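Local coordinates for T-cell surface glycoprotein YE1/48 (PDB 1QO3) that serves as an inhibitory receptor on mouse natural killer cells, recognising H-2d alleles through its C-type lectin-like domain and so preventing lysis of the target cell, at residues 17-20 with 25-28. The protein carries 1 engineered substitution. Residues are numbered along the deposited sequence; the frame is centred on the assembly and turned at random.
Sequences YWFC and CYYF
Phe19 of strand 17-20 reaches across the hairpin and puts its ring between Tyr26 and Phe28 of strand 25-28. From CB, a chi1 of 69° turns CG back over the backbone, flanked by N and C, which swings the ring toward the partner strand. CD1 comes up beside Tyr26 CD1, and CE1 closes on that same atom at 3.4 Å. On the other branch CD2 only grazes Phe28, whereas CE2 meets Phe28 CE1 at 3.5 Å, rim to rim. CZ, at the tip, comes within van der Waals reach of Tyr26 CD1 and CG; Tyr26 CB lies above one face of the Phe19 ring. The Phe19 and Tyr26 planes, 26° apart, make an offset pair with little overlap. Helix 55-64 packs against this cluster with Phe60, Leu61 and Val64, and the Tyr26 hydroxyl is hydrogen-bonded to the Glu57 carboxylate.

The other face carries Trp18, whose CB sits 3.4 Å from Tyr27 CD2, the two side chains running alongside each other. Next to them Cys20 SG and Cys25 SG form a 2.0 Å disulfide across a non-hydrogen-bonded pair, with chi3 at 97°. Paired backbone bonds flank Trp18-Tyr27: Phe28 N to Tyr17 O (2.7 Å) and Tyr26 N to Phe19 O (2.8 Å) are nearly straight, their return bonds longer. Cys20 also pairs with a strand of the second subunit, continuing the sheet across the interface, where Phe19 meets that subunit's Tyr17 edge-to-face. Disulfide and backbone ladder thus hold the register of this N-terminal hairpin of the C-type lectin-like domain, while its largely apolar Phe19 face packs on both helix 55-64 and the second subunit.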
loop_
_atom_site.group_PDB
_atom_site.type_symbol
_atom_site.label_atom_id
_atom_site.label_comp_id
_atom_site.label_asym_id
_atom_site.label_seq_id
_atom_site.Cartn_x
_atom_site.Cartn_y
_atom_site.Cartn_z
ATOM N N TYR C 17 -5.950 -21.671 15.301
ATOM C CA TYR C 17 -5.791 -20.224 15.245
ATOM C C TYR C 17 -7.190 -19.652 15.081
ATOM O O TYR C 17 -8.059 -20.291 14.491
ATOM C CB TYR C 17 -4.880 -19.818 14.079
ATOM C CG TYR C 17 -3.460 -20.302 14.275
ATOM C CD1 TYR C 17 -2.592 -19.628 15.137
ATOM C CD2 TYR C 17 -3.021 -21.495 13.701
ATOM C CE1 TYR C 17 -1.328 -20.137 15.437
ATOM C CE2 TYR C 17 -1.757 -22.015 13.991
ATOM C CZ TYR C 17 -0.918 -21.333 14.867
ATOM O OH TYR C 17 0.306 -21.866 15.220
ATOM N N TRP C 18 -7.415 -18.455 15.613
ATOM C CA TRP C 18 -8.738 -17.856 15.543
ATOM C C TRP C 18 -8.705 -16.338 15.516
ATOM O O TRP C 18 -7.681 -15.719 15.784
ATOM C CB TRP C 18 -9.554 -18.273 16.761
ATOM C CG TRP C 18 -9.001 -17.668 18.030
ATOM C CD1 TRP C 18 -7.945 -18.126 18.772
ATOM C CD2 TRP C 18 -9.444 -16.459 18.667
ATOM N NE1 TRP C 18 -7.705 -17.275 19.828
ATOM C CE2 TRP C 18 -8.611 -16.246 19.788
ATOM C CE3 TRP C 18 -10.465 -15.535 18.396
ATOM C CZ2 TRP C 18 -8.769 -15.144 20.647
ATOM C CZ3 TRP C 18 -10.623 -14.437 19.250
ATOM C CH2 TRP C 18 -9.777 -14.256 20.363
ATOM N N PHE C 19 -9.864 -15.758 15.220
ATOM C CA PHE C 19 -10.050 -14.316 15.189
ATOM C C PHE C 19 -11.536 -14.078 14.988
ATOM O O PHE C 19 -12.272 -14.995 14.614
ATOM C CB PHE C 19 -9.251 -13.677 14.044
ATOM C CG PHE C 19 -9.767 -14.020 12.663
ATOM C CD1 PHE C 19 -10.915 -13.409 12.156
ATOM C CD2 PHE C 19 -9.100 -14.950 11.871
ATOM C CE1 PHE C 19 -11.385 -13.718 10.881
ATOM C CE2 PHE C 19 -9.568 -15.266 10.591
ATOM C CZ PHE C 19 -10.713 -14.645 10.097
ATOM N N CYS C 20 -11.979 -12.857 15.250
ATOM C CA CYS C 20 -13.377 -12.500 15.075
ATOM C C CYS C 20 -13.452 -11.300 14.128
ATOM O O CYS C 20 -12.508 -10.511 14.024
ATOM C CB CYS C 20 -14.023 -12.149 16.422
ATOM S SG CYS C 20 -13.997 -13.447 17.717
ATOM N N CYS C 25 -16.967 -15.300 14.673
ATOM C CA CYS C 25 -15.596 -15.675 14.961
ATOM C C CYS C 25 -15.253 -16.927 14.150
ATOM O O CYS C 25 -16.123 -17.738 13.827
ATOM C CB CYS C 25 -15.394 -15.901 16.460
ATOM S SG CYS C 25 -15.767 -14.429 17.477
ATOM N N TYR C 26 -13.980 -17.065 13.810
ATOM C CA TYR C 26 -13.530 -18.174 12.991
ATOM C C TYR C 26 -12.376 -18.914 13.637
ATOM O O TYR C 26 -11.453 -18.295 14.167
ATOM C CB TYR C 26 -13.101 -17.637 11.617
ATOM C CG TYR C 26 -14.104 -16.681 10.993
ATOM C CD1 TYR C 26 -14.315 -15.407 11.526
ATOM C CD2 TYR C 26 -14.860 -17.057 9.879
ATOM C CE1 TYR C 26 -15.251 -14.533 10.968
ATOM C CE2 TYR C 26 -15.801 -16.192 9.313
ATOM C CZ TYR C 26 -15.992 -14.937 9.862
ATOM O OH TYR C 26 -16.945 -14.107 9.330
ATOM N N TYR C 27 -12.422 -20.239 13.591
ATOM C CA TYR C 27 -11.351 -21.042 14.175
ATOM C C TYR C 27 -10.779 -21.971 13.107
ATOM O O TYR C 27 -11.508 -22.734 12.477
ATOM C CB TYR C 27 -11.880 -21.853 15.363
ATOM C CG TYR C 27 -12.524 -20.987 16.424
ATOM C CD1 TYR C 27 -13.796 -20.452 16.227
ATOM C CD2 TYR C 27 -11.824 -20.623 17.584
ATOM C CE1 TYR C 27 -14.360 -19.569 17.146
ATOM C CE2 TYR C 27 -12.381 -19.731 18.521
ATOM C CZ TYR C 27 -13.648 -19.209 18.289
ATOM O OH TYR C 27 -14.207 -18.315 19.175
ATOM N N PHE C 28 -9.474 -21.879 12.893
ATOM C CA PHE C 28 -8.808 -22.704 11.905
ATOM C C PHE C 28 -8.130 -23.880 12.592
ATOM O O PHE C 28 -7.129 -23.712 13.297
ATOM C CB PHE C 28 -7.785 -21.868 11.131
ATOM C CG PHE C 28 -8.407 -20.793 10.275
ATOM C CD1 PHE C 28 -8.991 -19.672 10.856
ATOM C CD2 PHE C 28 -8.431 -20.918 8.890
ATOM C CE1 PHE C 28 -9.590 -18.685 10.066
ATOM C CE2 PHE C 28 -9.029 -19.938 8.085
ATOM C CZ PHE C 28 -9.608 -18.820 8.676
#